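Local coordinates for protein mandalate racemase/muconate lactonizing enzyme (Unidentified, PDB 4E4U) that is a putative mandelate racemase/muconate lactonizing enzyme of the enolase superfamily, probably abstracting the proton alpha to a substrate carboxylate, with no substrate established, at residues D143-A149 and L189-V194; F160-F165 and K201-L205; L184-E188 and L220-K226; D166-Y171 and D399-A403; Y41-G46 and R385-Q389. All coordinates share one frame; numbering follows the deposited sequence.

Contact 1 (D143-A149 and L189-V194)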
# COMPACT_ATOMS: atom_id res chain seq x y z
N ASP A 143 44.12 3.18 -2.94
CA ASP A 143 43.93 4.49 -2.34
C ASP A 143 44.17 5.64 -3.32
O ASP A 143 43.63 6.74 -3.16
CB ASP A 143 44.84 4.63 -1.12
CG ASP A 143 44.87 6.03 -0.55
OD1 ASP A 143 43.86 6.45 0.06
OD2 ASP A 143 45.90 6.71 -0.72
N ASP A 144 44.97 5.38 -4.35
CA ASP A 144 45.42 6.41 -5.28
C ASP A 144 44.51 6.47 -6.51
O ASP A 144 44.50 5.55 -7.32
CB ASP A 144 46.86 6.11 -5.71
CG ASP A 144 47.51 7.24 -6.47
OD1 ASP A 144 46.82 7.95 -7.23
OD2 ASP A 144 48.74 7.42 -6.32
N PRO A 145 43.76 7.58 -6.67
CA PRO A 145 42.82 7.67 -7.80
C PRO A 145 43.51 7.76 -9.16
O PRO A 145 42.94 7.33 -10.15
CB PRO A 145 42.06 8.97 -7.52
CG PRO A 145 42.97 9.77 -6.66
CD PRO A 145 43.71 8.78 -5.81
N ASP A 146 44.71 8.31 -9.20
CA ASP A 146 45.43 8.44 -10.46
C ASP A 146 46.00 7.09 -10.92
O ASP A 146 45.99 6.79 -12.11
CB ASP A 146 46.52 9.51 -10.35
CG ASP A 146 45.93 10.89 -10.15
OD1 ASP A 146 44.99 11.25 -10.88
OD2 ASP A 146 46.41 11.62 -9.25
N LEU A 147 46.47 6.27 -9.98
CA LEU A 147 46.89 4.91 -10.30
C LEU A 147 45.70 4.10 -10.80
O LEU A 147 45.83 3.32 -11.74
CB LEU A 147 47.51 4.21 -9.10
CG LEU A 147 48.96 4.52 -8.73
CD1 LEU A 147 49.34 3.71 -7.51
CD2 LEU A 147 49.89 4.22 -9.90
N ALA A 148 44.55 4.28 -10.16
CA ALA A 148 43.33 3.62 -10.59
C ALA A 148 42.98 4.03 -12.02
O ALA A 148 42.66 3.19 -12.86
CB ALA A 148 42.18 3.93 -9.64
N ALA A 149 43.05 5.34 -12.29
CA ALA A 149 42.72 5.86 -13.61
C ALA A 149 43.65 5.29 -14.68
O ALA A 149 43.20 4.90 -15.76
CB ALA A 149 42.76 7.38 -13.61
N LEU A 189 36.20 11.61 -6.31
CA LEU A 189 37.45 11.84 -7.04
C LEU A 189 37.88 10.62 -7.86
O LEU A 189 38.37 10.77 -8.98
CB LEU A 189 38.56 12.26 -6.08
CG LEU A 189 39.88 12.64 -6.75
CD1 LEU A 189 39.67 13.80 -7.72
CD2 LEU A 189 40.93 13.00 -5.71
N PHE A 190 37.72 9.42 -7.30
CA PHE A 190 38.00 8.21 -8.07
C PHE A 190 37.13 8.16 -9.32
O PHE A 190 37.63 7.89 -10.42
CB PHE A 190 37.75 6.96 -7.23
CG PHE A 190 38.99 6.41 -6.57
CD1 PHE A 190 39.56 7.06 -5.48
CD2 PHE A 190 39.56 5.23 -7.03
CE1 PHE A 190 40.70 6.54 -4.87
CE2 PHE A 190 40.69 4.71 -6.43
CZ PHE A 190 41.27 5.37 -5.34
N CYS A 191 35.84 8.43 -9.17
CA CYS A 191 34.96 8.42 -10.33
C CYS A 191 35.37 9.47 -11.36
O CYS A 191 35.39 9.20 -12.56
CB CYS A 191 33.49 8.59 -9.93
SG CYS A 191 32.82 7.16 -9.09
N ARG A 192 35.73 10.65 -10.88
CA ARG A 192 36.13 11.73 -11.77
C ARG A 192 37.37 11.35 -12.57
O ARG A 192 37.40 11.50 -13.80
CB ARG A 192 36.41 13.00 -10.97
CG ARG A 192 36.76 14.19 -11.85
CD ARG A 192 37.03 15.43 -11.01
NE ARG A 192 37.40 16.57 -11.85
CZ ARG A 192 36.55 17.52 -12.23
NH1 ARG A 192 35.28 17.47 -11.84
NH2 ARG A 192 36.97 18.52 -12.99
N ARG A 193 38.38 10.84 -11.88
CA ARG A 193 39.64 10.50 -12.53
C ARG A 193 39.51 9.30 -13.47
O ARG A 193 40.08 9.30 -14.56
CB ARG A 193 40.74 10.25 -11.50
CG ARG A 193 41.10 11.49 -10.67
CD ARG A 193 41.80 12.55 -11.51
NE ARG A 193 41.91 13.81 -10.77
CZ ARG A 193 42.77 14.04 -9.78
NH1 ARG A 193 43.61 13.09 -9.38
NH2 ARG A 193 42.79 15.22 -9.18
N VAL A 194 38.78 8.27 -13.04
CA VAL A 194 38.58 7.10 -13.88
C VAL A 194 37.74 7.47 -15.11
O VAL A 194 38.08 7.08 -16.23
CB VAL A 194 37.98 5.89 -13.12
CG1 VAL A 194 37.73 4.73 -14.08
CG2 VAL A 194 38.92 5.45 -12.01
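P145 and F190 pack together where two neighbouring helices of the outer layer of the TIM-like barrel meet, helix 145-158 and helix 181-198. The short helical segments run at 36° to each other and approach to 8.4 Å between axes.

F190 is the main wedge. Its ring lies under the first turn of helix 145-158, with P145 CA 3.7 Å from the ring centroid, a CH-pi contact over one face. P145 CB also touches F190 CD1. At the rim, D143 O lies near the ring plane, 3.4 Å from F190 CE1. A148 CB comes in obliquely, 3.6 Å from F190 CE2. F190 also touches F165 of strand 162-165 and P167. Further along, the helices come close enough for A149 CB to rest 3.4 Å from R193 O.

At the outer margin D146 meets R193. R193 NH1 gives a bond of 2.7 Å to D146 OD1, part of a salt bridge. The carboxylate and guanidinium planes are almost parallel, but the N-H is bent away from a straight line. A bend at chi2 (-69°) brings the R193 chain round P145 CB to this acid. Two conformers of R193 are modelled, so the bridge is certain only for the one described.

D144 caps the helix start. Its OD1 takes D146 N at 2.9 Å and L147 N at 3.2 Å.

The apolar centre is thus fixed by ring packing, and the ion pair adds a partial, solvent-side tie. The D144 cap satisfies two N-H groups at the helix start and would stabilise the turn that carries P145.

Contact 2 (F160-F165 and K201-L205); sequences FTAVKF and KADLL
A162 to F165 and D203 to L205 are neighbouring parallel strands of the barrel. They are joined by helix 181-198 in a beta-alpha-beta crossover.

The tight part is the strand pair itself. V163 sits between two bonds: its N gives to D203 O at 3.0 Å, and its O takes L205 N at 2.9 Å. Both donors come nearly end-on to the carbonyl. D203 N bonds to T161 O at 2.9 Å, but from above the carbonyl plane. The last bond, F165 N to L205 O, is weak at 3.3 Å. A202 CB packs on the T161 carbonyl carbon, 3.6 Å from T161 C. The buried D203 side chain is held by salt bridges to R126 and to R219 of the second subunit.

L205 is the most covered residue. Its CB lies 3.8 Å from K164 CB, and its CD1 reaches A162 CB. K164 CG is anti to the backbone N (chi1 -170°), which lays it 3.4 Å from L205 O. A bend at chi3 (89°) then turns the chain off to NZ. L205 O also lies over one face of the F165 ring. On the other face of the sheet, L204 CD2 meets the F165 ring edge at CE1, 4.2 Å away. V163 and L204 there lie against V194 of the crossover helix.

The solvent side is the exposed K201. It turns its end away from the strands, to E182 of the second subunit.

The backbone bonds hold the register. K164 NZ is held by E233 and Y128, so the polar end of this buried lysine is satisfied and its position set.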
# COMPACT_ATOMS: atom_id res chain seq x y z
N PHE A 160 38.44 -4.09 -22.41
CA PHE A 160 37.38 -4.03 -21.40
C PHE A 160 36.45 -2.85 -21.62
O PHE A 160 36.88 -1.74 -21.96
CB PHE A 160 37.96 -3.93 -19.99
CG PHE A 160 38.39 -5.24 -19.39
CD1 PHE A 160 37.44 -6.17 -18.97
CD2 PHE A 160 39.74 -5.54 -19.23
CE1 PHE A 160 37.83 -7.37 -18.40
CE2 PHE A 160 40.13 -6.75 -18.66
CZ PHE A 160 39.17 -7.66 -18.25
N THR A 161 35.16 -3.10 -21.42
CA THR A 161 34.11 -2.09 -21.57
C THR A 161 33.49 -1.69 -20.24
O THR A 161 32.48 -0.98 -20.21
CB THR A 161 33.00 -2.57 -22.51
OG1 THR A 161 32.38 -3.74 -21.95
CG2 THR A 161 33.56 -2.91 -23.88
N ALA A 162 34.08 -2.14 -19.13
CA ALA A 162 33.63 -1.76 -17.79
C ALA A 162 34.75 -2.08 -16.81
O ALA A 162 35.50 -3.04 -17.01
CB ALA A 162 32.36 -2.50 -17.41
N VAL A 163 34.87 -1.26 -15.77
CA VAL A 163 35.89 -1.49 -14.74
C VAL A 163 35.26 -1.22 -13.37
O VAL A 163 34.36 -0.39 -13.25
CB VAL A 163 37.14 -0.59 -14.93
CG1 VAL A 163 37.87 -0.96 -16.22
CG2 VAL A 163 36.75 0.90 -14.92
N LYS A 164 35.73 -1.94 -12.35
CA LYS A 164 35.17 -1.82 -11.01
C LYS A 164 36.23 -1.41 -9.99
O LYS A 164 37.40 -1.77 -10.10
CB LYS A 164 34.51 -3.14 -10.59
CG LYS A 164 33.69 -3.03 -9.31
CD LYS A 164 32.64 -4.14 -9.22
CE LYS A 164 33.19 -5.38 -8.54
NZ LYS A 164 32.14 -6.44 -8.35
N PHE A 165 35.81 -0.65 -8.98
CA PHE A 165 36.73 -0.17 -7.93
C PHE A 165 35.90 0.17 -6.69
O PHE A 165 34.72 0.50 -6.81
CB PHE A 165 37.56 1.04 -8.41
CG PHE A 165 36.74 2.10 -9.06
CD1 PHE A 165 36.40 2.01 -10.41
CD2 PHE A 165 36.28 3.19 -8.33
CE1 PHE A 165 35.62 2.99 -11.01
CE2 PHE A 165 35.49 4.17 -8.93
CZ PHE A 165 35.16 4.07 -10.27
N LYS A 201 34.28 4.90 -23.23
CA LYS A 201 34.70 3.58 -23.68
C LYS A 201 34.44 2.49 -22.66
O LYS A 201 34.39 1.31 -23.01
CB LYS A 201 36.17 3.59 -24.08
CG LYS A 201 36.46 4.49 -25.27
CD LYS A 201 35.58 4.11 -26.46
CE LYS A 201 36.01 4.85 -27.73
NZ LYS A 201 35.22 4.42 -28.91
N ALA A 202 34.24 2.87 -21.40
CA ALA A 202 33.99 1.88 -20.35
C ALA A 202 33.05 2.43 -19.30
O ALA A 202 33.17 3.59 -18.88
CB ALA A 202 35.30 1.43 -19.71
N ASP A 203 32.11 1.60 -18.89
CA ASP A 203 31.28 1.94 -17.74
C ASP A 203 32.06 1.88 -16.44
O ASP A 203 33.01 1.10 -16.29
CB ASP A 203 30.09 0.98 -17.66
CG ASP A 203 28.95 1.39 -18.58
OD1 ASP A 203 28.37 2.48 -18.38
OD2 ASP A 203 28.63 0.61 -19.51
N LEU A 204 31.65 2.72 -15.49
CA LEU A 204 32.15 2.67 -14.13
C LEU A 204 31.24 1.78 -13.30
O LEU A 204 30.01 1.96 -13.30
CB LEU A 204 32.15 4.06 -13.49
CG LEU A 204 32.83 5.20 -14.23
CD1 LEU A 204 32.74 6.49 -13.42
CD2 LEU A 204 34.26 4.87 -14.51
N LEU A 205 31.83 0.83 -12.59
CA LEU A 205 31.11 -0.02 -11.66
C LEU A 205 31.58 0.35 -10.27
O LEU A 205 32.74 0.15 -9.93
CB LEU A 205 31.40 -1.50 -11.95
CG LEU A 205 31.21 -1.91 -13.40
CD1 LEU A 205 31.64 -3.34 -13.61
CD2 LEU A 205 29.78 -1.72 -13.83

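Contact 3 (L184-E188 and L220-K226)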
# COMPACT_ATOMS: atom_id res chain seq x y z
N LEU A 184 33.76 10.42 1.28
CA LEU A 184 32.83 10.79 0.21
C LEU A 184 33.56 11.54 -0.90
O LEU A 184 33.36 11.27 -2.08
CB LEU A 184 31.67 11.63 0.75
CG LEU A 184 30.69 10.92 1.70
CD1 LEU A 184 29.76 11.93 2.37
CD2 LEU A 184 29.87 9.88 0.95
N ASP A 185 34.43 12.48 -0.51
CA ASP A 185 35.22 13.23 -1.48
C ASP A 185 36.09 12.29 -2.32
O ASP A 185 36.22 12.46 -3.53
CB ASP A 185 36.14 14.23 -0.78
CG ASP A 185 35.41 15.45 -0.24
OD1 ASP A 185 34.23 15.67 -0.59
OD2 ASP A 185 36.03 16.21 0.53
N ARG A 186 36.71 11.32 -1.66
CA ARG A 186 37.60 10.38 -2.34
C ARG A 186 36.82 9.52 -3.33
O ARG A 186 37.29 9.26 -4.44
CB ARG A 186 38.33 9.50 -1.33
CG ARG A 186 39.28 8.50 -1.96
CD ARG A 186 40.03 7.73 -0.90
NE ARG A 186 39.15 6.81 -0.19
CZ ARG A 186 39.30 6.45 1.08
NH1 ARG A 186 40.28 6.97 1.82
NH2 ARG A 186 38.46 5.59 1.63
N CYS A 187 35.62 9.10 -2.95
CA CYS A 187 34.79 8.29 -3.83
C CYS A 187 34.47 9.06 -5.11
O CYS A 187 34.57 8.52 -6.22
CB CYS A 187 33.47 7.90 -3.15
SG CYS A 187 33.66 6.71 -1.81
N GLU A 188 34.12 10.33 -4.95
CA GLU A 188 33.81 11.20 -6.07
C GLU A 188 35.05 11.40 -6.95
O GLU A 188 34.95 11.37 -8.18
CB GLU A 188 33.31 12.54 -5.54
CG GLU A 188 32.23 13.17 -6.36
CD GLU A 188 31.77 14.50 -5.81
OE1 GLU A 188 31.61 14.65 -4.57
OE2 GLU A 188 31.56 15.40 -6.64
N LEU A 220 26.11 9.39 -0.75
CA LEU A 220 27.15 9.03 -1.71
C LEU A 220 26.59 8.98 -3.13
O LEU A 220 27.19 9.52 -4.06
CB LEU A 220 27.78 7.69 -1.34
CG LEU A 220 28.82 7.16 -2.34
CD1 LEU A 220 29.94 8.17 -2.59
CD2 LEU A 220 29.39 5.82 -1.84
N ALA A 221 25.43 8.36 -3.30
CA ALA A 221 24.83 8.25 -4.63
C ALA A 221 24.63 9.62 -5.27
O ALA A 221 24.90 9.79 -6.47
CB ALA A 221 23.51 7.49 -4.56
N LYS A 222 24.18 10.61 -4.50
CA LYS A 222 23.94 11.94 -5.08
C LYS A 222 25.23 12.53 -5.65
O LYS A 222 25.18 13.20 -6.67
CB LYS A 222 23.30 12.90 -4.07
CG LYS A 222 21.94 12.47 -3.53
CD LYS A 222 21.10 11.62 -4.49
CE LYS A 222 20.30 12.46 -5.46
NZ LYS A 222 19.37 11.60 -6.26
N ARG A 223 26.36 12.25 -5.01
CA ARG A 223 27.66 12.70 -5.49
C ARG A 223 28.13 11.97 -6.74
O ARG A 223 28.85 12.54 -7.57
CB ARG A 223 28.71 12.53 -4.40
CG ARG A 223 28.57 13.51 -3.26
CD ARG A 223 29.42 13.04 -2.11
NE ARG A 223 29.50 13.96 -0.98
CZ ARG A 223 30.57 14.69 -0.69
NH1 ARG A 223 31.65 14.66 -1.46
NH2 ARG A 223 30.55 15.45 0.39
N LEU A 224 27.75 10.70 -6.86
CA LEU A 224 28.24 9.87 -7.95
C LEU A 224 27.42 10.00 -9.22
O LEU A 224 27.90 9.64 -10.30
CB LEU A 224 28.28 8.40 -7.52
CG LEU A 224 29.17 8.08 -6.32
CD1 LEU A 224 29.24 6.58 -6.12
CD2 LEU A 224 30.57 8.68 -6.48
N GLU A 225 26.20 10.52 -9.11
CA GLU A 225 25.31 10.57 -10.27
C GLU A 225 25.90 11.30 -11.47
O GLU A 225 25.69 10.90 -12.61
CB GLU A 225 23.94 11.14 -9.89
CG GLU A 225 23.07 10.14 -9.13
CD GLU A 225 21.77 10.71 -8.58
OE1 GLU A 225 21.52 11.92 -8.73
OE2 GLU A 225 21.00 9.94 -7.98
N LYS A 226 26.66 12.37 -11.22
CA LYS A 226 27.22 13.14 -12.32
C LYS A 226 28.21 12.35 -13.18
O LYS A 226 28.53 12.76 -14.29
CB LYS A 226 27.88 14.43 -11.81
CG LYS A 226 29.14 14.21 -10.97
CD LYS A 226 29.77 15.53 -10.51
CE LYS A 226 29.04 16.16 -9.32
NZ LYS A 226 29.13 15.33 -8.07
O HOH W 1 32.58 17.49 0.71
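R223, E188 and L184 carry most of this meeting of helices 181-198 and 214-224.

R223 reaches across with its chain extended from CG to NE. Its guanidinium lies flat over L184, whose CB is 3.6 Å from R223 CZ and sits over the centre of one face. At the edge, R223 NH1 bonds to D185 OD1 at 2.9 Å, in the guanidinium plane and on the anti lone pair of the acid. Water 1 closes the same edge, giving to D185 OD1 and accepting from R223 NH2.

E188 comes across the arginine at about a right angle. Its OE1 takes a second, weak bond from R223 NH1 at 3.1 Å. Its OE2 takes K226 NZ at 2.8 Å, from above the carboxylate plane. K226 is bent at chi3 and chi4, and this curls NZ back to R223 O as well, at 2.8 Å.

L184 CD2 packs on L220 CB at 3.8 Å. One turn on, C187 CB meets L220 CD1 at 3.6 Å.

R223 also pairs with D228 of the third subunit, and D185 bonds to S200 of that third subunit. The four charged residues form one salt-bridge network over an apolar floor. It ties the two helices together and extends into the subunit interface.

Contact 4 (D166-Y171 and D399-A403); sequences DPAGPY and DLAPA
A403, the last modelled residue, packs against G169 to Y171, in the loop that follows barrel strand 162-165.

The direct contacts are apolar or weakly polar. P170 CD lies 3.2 Å from A401 O, and P170 CG lies 4.0 Å from A401 CB. G169 CA makes a CA-H...O contact of 3.4 Å to the same A401 O. A403 CB sits 3.6 Å from D166 OD2. Y171 CE1 approaches A403 O obliquely.

Polar links between the segments go through water. Water 2 gives to D166 O and accepts from G169 N and from A403 N, the last at 2.7 Å. Water 3 accepts from Y171 N at 3.0 Å and gives to A403 O at 2.9 Å. It also lies over the centre of the Y171 ring. Y171 CG falls between its own N and carbonyl carbon (chi1 42°), which folds the ring over this water.

Bonds of the D166 side chain shape the loop. Its OD1 takes A168 N at 2.9 Å, from above the carboxylate plane. Its OD2 is held by H209 and Q211. Y171 also stacks on H209, and its ring meets F82 of the fourth subunit.

The D166 to A168 bond makes an Asx turn. It lies just past the C-terminal end of a barrel strand, the end where enolase-superfamily enzymes place their active sites.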
# COMPACT_ATOMS: atom_id res chain seq x y z
N ASP A 166 36.52 0.07 -5.51
CA ASP A 166 35.85 0.44 -4.26
C ASP A 166 36.70 1.38 -3.42
O ASP A 166 37.57 0.94 -2.66
CB ASP A 166 35.49 -0.80 -3.42
CG ASP A 166 34.74 -0.43 -2.15
OD1 ASP A 166 34.46 0.77 -1.95
OD2 ASP A 166 34.42 -1.33 -1.34
N PRO A 167 36.45 2.69 -3.55
CA PRO A 167 37.22 3.70 -2.80
C PRO A 167 36.56 4.08 -1.47
O PRO A 167 36.96 5.08 -0.86
CB PRO A 167 37.23 4.89 -3.76
CG PRO A 167 35.90 4.79 -4.46
CD PRO A 167 35.54 3.31 -4.52
N ALA A 168 35.58 3.30 -1.01
CA ALA A 168 34.73 3.72 0.11
C ALA A 168 35.21 3.28 1.50
O ALA A 168 34.46 3.39 2.47
CB ALA A 168 33.30 3.28 -0.12
N GLY A 169 36.46 2.83 1.61
CA GLY A 169 37.03 2.54 2.91
C GLY A 169 36.64 1.18 3.46
O GLY A 169 35.96 0.41 2.79
N PRO A 170 37.06 0.88 4.69
CA PRO A 170 36.85 -0.45 5.25
C PRO A 170 35.38 -0.83 5.41
O PRO A 170 34.52 0.02 5.72
CB PRO A 170 37.49 -0.36 6.64
CG PRO A 170 38.51 0.73 6.50
CD PRO A 170 37.86 1.73 5.59
N TYR A 171 35.10 -2.10 5.19
CA TYR A 171 33.84 -2.70 5.59
C TYR A 171 34.13 -3.53 6.83
O TYR A 171 35.08 -4.32 6.85
CB TYR A 171 33.24 -3.55 4.46
CG TYR A 171 34.23 -4.42 3.71
CD1 TYR A 171 34.95 -3.90 2.63
CD2 TYR A 171 34.40 -5.76 4.02
CE1 TYR A 171 35.83 -4.69 1.92
CE2 TYR A 171 35.28 -6.55 3.32
CZ TYR A 171 35.99 -6.01 2.26
OH TYR A 171 36.87 -6.79 1.55
N ASP A 399 39.73 8.14 10.00
CA ASP A 399 40.54 7.14 9.29
C ASP A 399 40.32 7.18 7.78
O ASP A 399 39.19 7.32 7.30
CB ASP A 399 40.23 5.74 9.83
CG ASP A 399 41.20 4.69 9.32
OD1 ASP A 399 42.31 5.06 8.87
OD2 ASP A 399 40.87 3.49 9.39
N LEU A 400 41.41 7.05 7.02
CA LEU A 400 41.34 7.08 5.56
C LEU A 400 41.85 5.79 4.91
O LEU A 400 42.26 5.79 3.75
CB LEU A 400 42.10 8.30 5.01
CG LEU A 400 41.48 9.66 5.35
CD1 LEU A 400 42.22 10.81 4.68
CD2 LEU A 400 40.02 9.68 4.96
N ALA A 401 41.80 4.69 5.66
CA ALA A 401 42.24 3.39 5.15
C ALA A 401 41.37 2.92 3.99
O ALA A 401 40.19 3.25 3.92
CB ALA A 401 42.21 2.36 6.28
N PRO A 402 41.96 2.14 3.07
CA PRO A 402 41.19 1.60 1.94
C PRO A 402 40.32 0.40 2.32
O PRO A 402 40.53 -0.21 3.37
CB PRO A 402 42.28 1.17 0.95
CG PRO A 402 43.47 0.88 1.80
CD PRO A 402 43.40 1.86 2.94
N ALA A 403 39.35 0.07 1.47
CA ALA A 403 38.52 -1.11 1.65
C ALA A 403 39.36 -2.38 1.61
O ALA A 403 39.08 -3.35 2.32
CB ALA A 403 37.43 -1.16 0.57
O HOH W 2 38.60 1.98 -0.23
O HOH W 3 37.65 -3.64 4.77

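Contact 5 (Y41-G46 and R385-Q389); sequences YSATFG and RLHLQ
A43 and L386 form the middle of a buried loop-to-loop contact, where the loop after strand 35-40 meets the loop after helix 372-377. Segment 41-46 belongs to the N-terminal domain of the family. Both segments lack regular structure, and apolar touches and one aromatic pair hold them together.

L386 has the most surface covered. It points at the turn of segment 41-46 and straddles it with both methyls. CD1 lies 3.4 Å from A43 O. CD2 lies 3.4 Å from G46 N, at the N-cap of helix 47-61. That N-H is bonded to D56 of the fourth subunit, so the leucine covers a satisfied group. A43 CB points back and meets H387 CB at 3.8 Å.

Y41 and H387 make the aromatic part. Each has CG anti to its backbone N (chi1 -167° and -171°), and the side chains cross at about a right angle. The rings stand nearly perpendicular, with Y41 CE1 4.0 Å from H387 CE1. Their relation is oblique, with centroids 5.9 Å apart. H387 NE2 is held by G19 O. At the far end of the tyrosine, Y41 OH rests 3.7 Å from L388 CD1.

Q389 OE1 takes L386 N at 2.8 Å, which closes the second loop on itself.

Around the contact, Y22 of strand 22-30 packs on A43, L386 and H387. T44 and F45 lie against T89 of helix 88-109, and F45 also meets I53 of helix 47-61. S80 and D87 of the fourth subunit bond to T44, and its R60 packs on L386.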
# COMPACT_ATOMS: atom_id res chain seq x y z
N TYR A 41 31.53 -21.70 -2.79
CA TYR A 41 31.83 -20.35 -2.33
C TYR A 41 31.19 -20.17 -0.96
O TYR A 41 29.98 -19.99 -0.85
CB TYR A 41 31.29 -19.30 -3.31
CG TYR A 41 31.82 -17.90 -3.09
CD1 TYR A 41 33.13 -17.58 -3.41
CD2 TYR A 41 31.00 -16.89 -2.60
CE1 TYR A 41 33.62 -16.31 -3.23
CE2 TYR A 41 31.49 -15.60 -2.42
CZ TYR A 41 32.81 -15.32 -2.74
OH TYR A 41 33.32 -14.05 -2.57
N SER A 42 32.01 -20.27 0.08
CA SER A 42 31.52 -20.15 1.45
C SER A 42 32.70 -19.99 2.39
O SER A 42 33.61 -20.82 2.40
CB SER A 42 30.75 -21.42 1.84
OG SER A 42 30.10 -21.24 3.08
N ALA A 43 32.67 -18.92 3.18
CA ALA A 43 33.77 -18.65 4.10
C ALA A 43 33.31 -18.22 5.48
O ALA A 43 34.06 -17.59 6.22
CB ALA A 43 34.74 -17.63 3.50
N THR A 44 32.07 -18.54 5.84
CA THR A 44 31.62 -18.34 7.21
C THR A 44 32.58 -19.04 8.17
O THR A 44 32.96 -18.47 9.21
CB THR A 44 30.21 -18.91 7.41
OG1 THR A 44 29.33 -18.36 6.43
CG2 THR A 44 29.68 -18.57 8.79
N PHE A 45 32.97 -20.26 7.80
CA PHE A 45 33.92 -21.08 8.56
C PHE A 45 35.12 -21.37 7.68
O PHE A 45 34.99 -21.42 6.46
CB PHE A 45 33.28 -22.41 8.98
CG PHE A 45 31.90 -22.26 9.54
CD1 PHE A 45 31.69 -21.55 10.71
CD2 PHE A 45 30.81 -22.82 8.89
CE1 PHE A 45 30.40 -21.40 11.22
CE2 PHE A 45 29.53 -22.67 9.39
CZ PHE A 45 29.32 -21.96 10.57
N GLY A 46 36.28 -21.58 8.31
CA GLY A 46 37.52 -21.85 7.61
C GLY A 46 37.60 -23.23 6.98
O GLY A 46 36.76 -24.09 7.23
N ARG A 385 43.86 -16.97 7.64
CA ARG A 385 42.69 -16.17 7.28
C ARG A 385 41.60 -16.95 6.56
O ARG A 385 41.85 -18.00 5.96
CB ARG A 385 43.12 -14.99 6.40
CG ARG A 385 43.97 -13.95 7.11
CD ARG A 385 44.33 -12.80 6.18
NE ARG A 385 43.16 -12.04 5.75
CZ ARG A 385 42.74 -10.91 6.32
NH1 ARG A 385 43.40 -10.41 7.36
NH2 ARG A 385 41.67 -10.28 5.85
N LEU A 386 40.38 -16.42 6.64
CA LEU A 386 39.28 -16.89 5.80
C LEU A 386 39.47 -16.39 4.38
O LEU A 386 40.32 -15.54 4.12
CB LEU A 386 37.95 -16.39 6.36
CG LEU A 386 37.57 -16.89 7.75
CD1 LEU A 386 36.37 -16.13 8.29
CD2 LEU A 386 37.27 -18.38 7.69
N HIS A 387 38.67 -16.90 3.44
CA HIS A 387 38.79 -16.50 2.05
C HIS A 387 38.73 -14.98 1.88
O HIS A 387 39.50 -14.40 1.11
CB HIS A 387 37.71 -17.15 1.20
CG HIS A 387 37.92 -16.96 -0.26
ND1 HIS A 387 37.00 -16.35 -1.08
CD2 HIS A 387 38.99 -17.26 -1.04
CE1 HIS A 387 37.48 -16.30 -2.31
NE2 HIS A 387 38.68 -16.85 -2.32
N LEU A 388 37.78 -14.37 2.60
CA LEU A 388 37.64 -12.92 2.73
C LEU A 388 37.30 -12.67 4.18
O LEU A 388 36.78 -13.56 4.84
CB LEU A 388 36.50 -12.39 1.85
CG LEU A 388 36.72 -12.27 0.35
CD1 LEU A 388 35.41 -11.91 -0.34
CD2 LEU A 388 37.79 -11.23 0.04
N GLN A 389 37.59 -11.47 4.69
CA GLN A 389 37.22 -11.11 6.06
C GLN A 389 36.73 -9.67 6.13
O GLN A 389 37.03 -8.86 5.25
CB GLN A 389 38.42 -11.28 7.01
CG GLN A 389 38.89 -12.72 7.10
CD GLN A 389 39.99 -12.97 8.11
OE1 GLN A 389 40.42 -14.12 8.27
NE2 GLN A 389 40.46 -11.93 8.80

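How the contacts relate
Contacts 1, 2 and 3 lie within the barrel domain, and their segments alternate along the chain. They share the unit of strand 162-165, helix 181-198 and strand 203-206. Contacts 1 and 3 both use helix 181-198, and their centres are about 13 Å apart. Contact 2 lies beneath that helix, about 13 Å from contact 1, with V194 on L204. Contact 4 continues strand 162-165 into its loop and brings in the C-terminal residues. R186 of contact 3 probably bonds to P167 O there. Contact 5 stands about 28 Å from contact 2 between centres. Its segments are 339 residues apart, and contacts 1 to 3 fall between them in sequence. Y171 touches Q389, linking contacts 4 and 5.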